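Halohydrin dehalogenase (Rhizobium radiobacter, PDB 4IY1) catalyses the cofactor-independent conversion of vicinal halohydrins to epoxides and halide, and in the reverse sense the opening of epoxides by nucleophiles such as cyanide. Local coordinates at residues K91-V94 with E95-R98; V199-V202 with R203-A207; S143-A146 with S147-G151. The protein carries 37 engineered substitutions. All blocks are in the same frame, centred on the assembly; numbering follows the deposited sequence.

From the N terminus, contact 1 comes first, where the loop after strand 75-79 enters helix 94-122. Contact 3 follows, in the opening turns of helix 143-163, between strands 126-130 and 170-175, and contact 2 comes last, at the C-terminal end of helix 196-205. Each joins residues up to four apart in one continuous stretch, so none closes a long loop; the three run in series without nesting or crossing. Contacts 1 and 3 touch, through Tyr97 with Ser147 and Tyr92 with Thr144, which ties helix 94-122 and its preceding loop to helix 143-163 beside the second subunit. Contact 2 stands apart, about 12 Å from contact 3 between nearest atoms, and faces the third subunit.

Contact 1 (K91-V94 with E95-R98); sequences KYAV and EDYR
Asp96 turns its carboxylate back so that OD2 meets the backbone N of Ala93, the N-cap residue of helix 94-122, end-on. The modelled distance from OD2 to Ala93 N is 2.5 Å and the bond is bent to 136°. With CG anti to its own carbonyl carbon (chi1 -57°), the carboxylate is turned back towards the loop residues before the helix. This is the half of a capping box that an alanine N-cap allows; the return link is a weak backbone bond from Asp96 N to Ala93 O (2.8 Å). The same fold brings OD2 to 2.9 Å from Ala93 O, an acceptor facing an acceptor.

The packed side faces the second subunit. Asp96 CB sits at the edge of the Tyr92 ring, 3.8 Å from CD2, and Phe109 of that subunit packs on Tyr92 and meets the ring of Tyr97, whose OH is hydrogen-bonded to Ser147. Val94 lays CG1 over one face of the Arg98 guanidinium, 3.6 Å from NH1, while NH2 pairs with Glu102 of the second subunit.

Ala93 and Glu95 form the looser, solvent side, where Glu95 OE1 takes a salt bridge from Arg98 NH1 (3.0 Å), met from above the carboxylate plane.

The N-H of Ala93 and the helix start would probably favour an anionic Asp96, though the nearby carbonyl oxygen works against it; Arg98, set between two glutamates, probably stays protonated.

Contact 2 (V199-V202 with R203-A207); sequences VAWV and RKYTA. Engineered in segment 199-202: Trp201 (natural residue His). Engineered in segment 203-207: Arg203 (natural residue Lys), Tyr205 (natural residue Val).
Trp201 and Tyr205, both engineered, supply the aromatic part of this last turn of helix 196-205. The Tyr205 ring approaches one face of the indole off centre, with CD2 3.5 Å above the indole plane and 3.6 Å from Trp201 NE1. The planes stand at 55° and the centroids of the indole five-membered ring and the tyrosine ring are 4.8 Å apart, an oblique pairing. Trp201 CG, anti to the backbone N (chi1 -171°), carries the indole forward along the helix to meet it. Trp249 of the third subunit meets Trp201 edge-to-face, and Tyr205 OH is hydrogen-bonded to its counterpart, Tyr205 of the third subunit.

Aliphatic contacts are slighter. The engineered Arg203 runs alongside Val199, its CD 4.1 Å from Val199 CG1, and Thr206 CG2 comes to 4.1 Å from Val202 CG1.

Backbone hydrogen bonds bind the turn, among them Arg203 N to Val199 O and Tyr205 N to Trp201 O. At the end of the helix Val202 O accepts twice: from Thr206 N at 3.0 Å, nearly along the C=O axis, and from Thr206 OG1 at 3.1 Å, a less well-directed bond from above the carbonyl plane.

Val202 O is thus satisfied chiefly by the backbone N-H, with the hydroxyl as a second donor, just where the chain leaves helical geometry, while the subunit-facing surface is mixed: aromatic rings, a hydroxyl pair and neighbouring lysines of like charge.

Contact 3 (S143-A146 with S147-G151); sequences STYA and SARAG. Engineered in segment 143-146: Ala146 (natural residue Thr).
One face of the Tyr145 ring carries the aliphatic part of Arg149: CG lies 3.8 Å above the plane, displaced towards the rim, in a CH-pi contact 4.0 Å from the centroid. The guanidinium stands almost perpendicular to the ring, at 89°, and presents its edge to the phenol. There Tyr145 OH accepts from Arg149 NH2 at 2.9 Å and, weakly, from NE at 2.9 Å. The bend at chi2 (-71°) swings the arginine chain over the ring and brings both nitrogens to the hydroxyl. The spacing is that of the Tyr-x-x-x-Arg pair which, in halohydrin dehalogenases, takes the place of the Tyr-x-x-x-Lys of short-chain dehydrogenases; with Ser132, which touches Tyr145, it probably forms the catalytic triad. A lysine in place of Arg149 would probably lose the two-pronged hold on the phenol and leave Asp80 O, the second partner of NH2, without its donor. Both residues also pack on Leu104 of helix 94-122. Regular helical bonds support the pair, with Arg149 N bound to Tyr145 O at 3.1 Å and Ala150 N to O of the engineered Ala146. On the side facing the second subunit, Ser147 packs on its Gly151 and Ala150 on its Ala154.

Contact 1 (K91-V94 with E95-R98)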
loop_
_atom_site.group_PDB
_atom_site.type_symbol
_atom_site.label_atom_id
_atom_site.label_comp_id
_atom_site.label_asym_id
_atom_site.label_seq_id
_atom_site.Cartn_x
_atom_site.Cartn_y
_atom_site.Cartn_z
ATOM N N LYS B 91 3.985 -9.654 -27.399
ATOM C CA LYS B 91 5.213 -10.298 -27.904
ATOM C C LYS B 91 5.630 -11.543 -27.121
ATOM O O LYS B 91 6.105 -12.519 -27.707
ATOM C CB LYS B 91 6.389 -9.312 -27.903
ATOM C CG LYS B 91 6.365 -8.276 -29.019
ATOM C CD LYS B 91 5.650 -8.788 -30.263
ATOM C CE LYS B 91 6.000 -7.909 -31.456
ATOM N NZ LYS B 91 5.122 -8.216 -32.622
ATOM N N TYR B 92 5.562 -11.460 -25.792
ATOM C CA TYR B 92 5.889 -12.593 -24.921
ATOM C C TYR B 92 5.127 -13.807 -25.376
ATOM O O TYR B 92 3.966 -13.702 -25.759
ATOM C CB TYR B 92 5.478 -12.301 -23.484
ATOM C CG TYR B 92 6.487 -11.519 -22.717
ATOM C CD1 TYR B 92 6.251 -10.188 -22.395
ATOM C CD2 TYR B 92 7.661 -12.116 -22.269
ATOM C CE1 TYR B 92 7.179 -9.458 -21.678
ATOM C CE2 TYR B 92 8.604 -11.393 -21.567
ATOM C CZ TYR B 92 8.357 -10.063 -21.277
ATOM O OH TYR B 92 9.295 -9.318 -20.602
ATOM N N ALA B 93 5.751 -14.968 -25.276
ATOM C CA ALA B 93 5.007 -16.206 -25.260
ATOM C C ALA B 93 4.591 -16.543 -23.817
ATOM O O ALA B 93 5.324 -16.253 -22.861
ATOM C CB ALA B 93 5.841 -17.330 -25.869
ATOM N N VAL B 94 3.434 -17.184 -23.663
ATOM C CA VAL B 94 2.942 -17.552 -22.326
ATOM C C VAL B 94 3.965 -18.391 -21.563
ATOM O O VAL B 94 4.144 -18.267 -20.330
ATOM C CB VAL B 94 1.611 -18.295 -22.442
ATOM C CG1 VAL B 94 1.176 -18.840 -21.103
ATOM C CG2 VAL B 94 0.549 -17.361 -23.007
ATOM N N GLU B 95 4.644 -19.257 -22.296
ATOM C CA GLU B 95 5.674 -20.075 -21.700
ATOM C C GLU B 95 6.813 -19.251 -21.086
ATOM O O GLU B 95 7.488 -19.704 -20.165
ATOM C CB GLU B 95 6.203 -21.085 -22.738
ATOM C CG GLU B 95 7.041 -22.193 -22.128
ATOM C CD GLU B 95 6.262 -23.062 -21.151
ATOM O OE1 GLU B 95 5.045 -23.257 -21.345
ATOM O OE2 GLU B 95 6.881 -23.595 -20.206
ATOM N N ASP B 96 7.063 -18.055 -21.619
ATOM C CA ASP B 96 7.987 -17.091 -20.970
ATOM C C ASP B 96 7.498 -16.673 -19.558
ATOM O O ASP B 96 8.294 -16.503 -18.627
ATOM C CB ASP B 96 8.143 -15.811 -21.822
ATOM C CG ASP B 96 8.629 -16.093 -23.237
ATOM O OD1 ASP B 96 9.749 -16.626 -23.390
ATOM O OD2 ASP B 96 7.900 -15.749 -24.197
ATOM N N TYR B 97 6.220 -16.344 -19.443
ATOM C CA TYR B 97 5.690 -15.972 -18.131
ATOM C C TYR B 97 5.802 -17.151 -17.158
ATOM O O TYR B 97 6.276 -16.974 -16.042
ATOM C CB TYR B 97 4.256 -15.453 -18.238
ATOM C CG TYR B 97 3.673 -14.868 -16.944
ATOM C CD1 TYR B 97 4.445 -14.070 -16.086
ATOM C CD2 TYR B 97 2.334 -15.050 -16.635
ATOM C CE1 TYR B 97 3.886 -13.466 -14.950
ATOM C CE2 TYR B 97 1.757 -14.440 -15.524
ATOM C CZ TYR B 97 2.536 -13.660 -14.683
ATOM O OH TYR B 97 1.934 -13.112 -13.558
ATOM N N ARG B 98 5.562 -18.373 -17.652
ATOM C CA ARG B 98 5.718 -19.580 -16.811
ATOM C C ARG B 98 7.137 -19.716 -16.278
ATOM O O ARG B 98 7.329 -19.889 -15.077
ATOM C CB ARG B 98 5.324 -20.874 -17.558
ATOM C CG ARG B 98 3.827 -21.094 -17.708
ATOM C CD ARG B 98 3.464 -22.525 -18.175
ATOM N NE ARG B 98 2.037 -22.627 -18.502
ATOM C CZ ARG B 98 1.527 -22.442 -19.717
ATOM N NH1 ARG B 98 2.324 -22.258 -20.758
ATOM N NH2 ARG B 98 0.215 -22.361 -19.883
#

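Contact 2 (V199-V202 with R203-A207)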
loop_
_atom_site.group_PDB
_atom_site.type_symbol
_atom_site.label_atom_id
_atom_site.label_comp_id
_atom_site.label_asym_id
_atom_site.label_seq_id
_atom_site.Cartn_x
_atom_site.Cartn_y
_atom_site.Cartn_z
ATOM N N VAL B 199 24.642 7.090 -14.787
ATOM C CA VAL B 199 24.923 7.849 -13.586
ATOM C C VAL B 199 23.943 9.011 -13.425
ATOM O O VAL B 199 23.482 9.298 -12.313
ATOM C CB VAL B 199 26.385 8.327 -13.558
ATOM C CG1 VAL B 199 26.548 9.525 -12.632
ATOM C CG2 VAL B 199 27.293 7.186 -13.122
ATOM N N ALA B 200 23.510 9.575 -14.549
ATOM C CA ALA B 200 22.610 10.714 -14.510
ATOM C C ALA B 200 21.195 10.241 -14.172
ATOM O O ALA B 200 20.436 10.950 -13.519
ATOM C CB ALA B 200 22.629 11.463 -15.836
ATOM N N TRP B 201 20.838 9.062 -14.671
ATOM C CA TRP B 201 19.539 8.457 -14.401
ATOM C C TRP B 201 19.374 8.165 -12.921
ATOM O O TRP B 201 18.337 8.484 -12.331
ATOM C CB TRP B 201 19.381 7.185 -15.229
ATOM C CG TRP B 201 18.004 6.592 -15.196
ATOM C CD1 TRP B 201 16.938 6.847 -16.068
ATOM C CD2 TRP B 201 17.512 5.567 -14.271
ATOM N NE1 TRP B 201 15.853 6.055 -15.750
ATOM C CE2 TRP B 201 16.122 5.301 -14.654
ATOM C CE3 TRP B 201 18.055 4.901 -13.176
ATOM C CZ2 TRP B 201 15.327 4.415 -13.949
ATOM C CZ3 TRP B 201 17.250 3.993 -12.479
ATOM C CH2 TRP B 201 15.910 3.773 -12.841
ATOM N N VAL B 202 20.431 7.659 -12.290
ATOM C CA VAL B 202 20.377 7.323 -10.882
ATOM C C VAL B 202 20.194 8.575 -10.032
ATOM O O VAL B 202 19.253 8.663 -9.213
ATOM C CB VAL B 202 21.609 6.518 -10.437
ATOM C CG1 VAL B 202 21.665 6.426 -8.915
ATOM C CG2 VAL B 202 21.585 5.124 -11.058
ATOM N N ARG B 203 20.971 9.605 -10.358
ATOM C CA ARG B 203 20.923 10.866 -9.644
ATOM C C ARG B 203 19.597 11.572 -9.846
ATOM O O ARG B 203 19.133 12.289 -8.968
ATOM C CB ARG B 203 22.098 11.775 -10.044
ATOM C CG ARG B 203 23.461 11.101 -9.897
ATOM C CD ARG B 203 24.618 12.066 -10.116
ATOM N NE ARG B 203 24.962 12.767 -8.884
ATOM C CZ ARG B 203 24.508 13.970 -8.550
ATOM N NH1 ARG B 203 23.699 14.630 -9.369
ATOM N NH2 ARG B 203 24.869 14.515 -7.396
ATOM N N LYS B 204 18.964 11.322 -10.981
ATOM C CA LYS B 204 17.663 11.885 -11.263
ATOM C C LYS B 204 16.516 11.254 -10.439
ATOM O O LYS B 204 15.655 11.959 -9.932
ATOM C CB LYS B 204 17.359 11.764 -12.742
ATOM C CG LYS B 204 16.219 12.647 -13.204
ATOM C CD LYS B 204 16.148 12.620 -14.715
ATOM C CE LYS B 204 15.006 13.471 -15.236
ATOM N NZ LYS B 204 14.925 13.328 -16.719
ATOM N N TYR B 205 16.463 9.928 -10.386
ATOM C CA TYR B 205 15.224 9.246 -9.998
ATOM C C TYR B 205 15.250 8.653 -8.576
ATOM O O TYR B 205 14.195 8.349 -7.998
ATOM C CB TYR B 205 14.838 8.197 -11.041
ATOM C CG TYR B 205 14.281 8.791 -12.315
ATOM C CD1 TYR B 205 13.098 9.505 -12.299
ATOM C CD2 TYR B 205 14.968 8.689 -13.520
ATOM C CE1 TYR B 205 12.583 10.071 -13.447
ATOM C CE2 TYR B 205 14.487 9.291 -14.674
ATOM C CZ TYR B 205 13.280 9.968 -14.635
ATOM O OH TYR B 205 12.737 10.537 -15.768
ATOM N N THR B 206 16.452 8.461 -8.036
ATOM C CA THR B 206 16.626 8.100 -6.635
ATOM C C THR B 206 16.794 9.324 -5.737
ATOM O O THR B 206 17.293 10.370 -6.179
ATOM C CB THR B 206 17.752 7.060 -6.423
ATOM O OG1 THR B 206 19.015 7.719 -6.292
ATOM C CG2 THR B 206 17.814 6.083 -7.594
ATOM N N ALA B 207 16.263 9.241 -4.517
ATOM C CA ALA B 207 16.316 10.372 -3.572
ATOM C C ALA B 207 17.729 10.577 -3.063
ATOM O O ALA B 207 18.167 11.697 -2.896
ATOM C CB ALA B 207 15.356 10.167 -2.379
#

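Contact 3 (S143-A146 with S147-G151)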
loop_
_atom_site.group_PDB
_atom_site.type_symbol
_atom_site.label_atom_id
_atom_site.label_comp_id
_atom_site.label_asym_id
_atom_site.label_seq_id
_atom_site.Cartn_x
_atom_site.Cartn_y
_atom_site.Cartn_z
ATOM N N SER B 143 6.265 -6.341 -17.363
ATOM C CA SER B 143 5.056 -6.820 -16.706
ATOM C C SER B 143 5.150 -8.220 -16.084
ATOM O O SER B 143 4.722 -8.438 -14.949
ATOM C CB SER B 143 3.859 -6.735 -17.659
ATOM O OG SER B 143 3.661 -7.966 -18.335
ATOM N N THR B 144 5.730 -9.160 -16.806
ATOM C CA THR B 144 5.940 -10.489 -16.252
ATOM C C THR B 144 6.812 -10.425 -15.000
ATOM O O THR B 144 6.519 -11.074 -13.991
ATOM C CB THR B 144 6.621 -11.432 -17.274
ATOM O OG1 THR B 144 7.830 -10.832 -17.734
ATOM C CG2 THR B 144 5.710 -11.702 -18.475
ATOM N N TYR B 145 7.893 -9.649 -15.068
ATOM C CA TYR B 145 8.807 -9.513 -13.949
ATOM C C TYR B 145 8.154 -8.846 -12.726
ATOM O O TYR B 145 8.339 -9.289 -11.602
ATOM C CB TYR B 145 10.033 -8.697 -14.373
ATOM C CG TYR B 145 11.094 -8.628 -13.294
ATOM C CD1 TYR B 145 11.199 -7.530 -12.471
ATOM C CD2 TYR B 145 12.016 -9.647 -13.141
ATOM C CE1 TYR B 145 12.224 -7.426 -11.532
ATOM C CE2 TYR B 145 13.021 -9.576 -12.195
ATOM C CZ TYR B 145 13.147 -8.441 -11.420
ATOM O OH TYR B 145 14.092 -8.419 -10.408
ATOM N N ALA B 146 7.423 -7.760 -12.950
ATOM C CA ALA B 146 6.881 -6.976 -11.833
ATOM C C ALA B 146 5.924 -7.893 -11.088
ATOM O O ALA B 146 5.862 -7.882 -9.857
ATOM C CB ALA B 146 6.137 -5.745 -12.360
ATOM N N SER B 147 5.119 -8.628 -11.851
ATOM C CA SER B 147 4.032 -9.405 -11.267
ATOM C C SER B 147 4.498 -10.646 -10.518
ATOM O O SER B 147 4.044 -10.901 -9.411
ATOM C CB SER B 147 2.952 -9.715 -12.308
ATOM O OG SER B 147 3.253 -10.873 -13.023
ATOM N N ALA B 148 5.499 -11.339 -11.049
ATOM C CA ALA B 148 6.123 -12.450 -10.313
ATOM C C ALA B 148 6.828 -12.028 -9.049
ATOM O O ALA B 148 6.747 -12.711 -7.994
ATOM C CB ALA B 148 7.067 -13.247 -11.221
ATOM N N ARG B 149 7.448 -10.850 -9.081
ATOM C CA ARG B 149 8.077 -10.363 -7.870
ATOM C C ARG B 149 7.013 -10.002 -6.819
ATOM O O ARG B 149 7.282 -10.061 -5.628
ATOM C CB ARG B 149 8.994 -9.139 -8.156
ATOM C CG ARG B 149 10.228 -9.455 -8.998
ATOM C CD ARG B 149 11.252 -10.289 -8.201
ATOM N NE ARG B 149 12.568 -10.308 -8.827
ATOM C CZ ARG B 149 13.641 -10.911 -8.316
ATOM N NH1 ARG B 149 13.507 -11.731 -7.288
ATOM N NH2 ARG B 149 14.846 -10.744 -8.880
ATOM N N ALA B 150 5.889 -9.454 -7.267
ATOM C CA ALA B 150 4.793 -9.066 -6.340
ATOM C C ALA B 150 4.183 -10.346 -5.721
ATOM O O ALA B 150 3.895 -10.405 -4.513
ATOM C CB ALA B 150 3.713 -8.307 -7.108
ATOM N N GLY B 151 4.118 -11.391 -6.535
ATOM C CA GLY B 151 3.772 -12.743 -6.061
ATOM C C GLY B 151 4.657 -13.190 -4.913
ATOM O O GLY B 151 4.172 -13.633 -3.868
#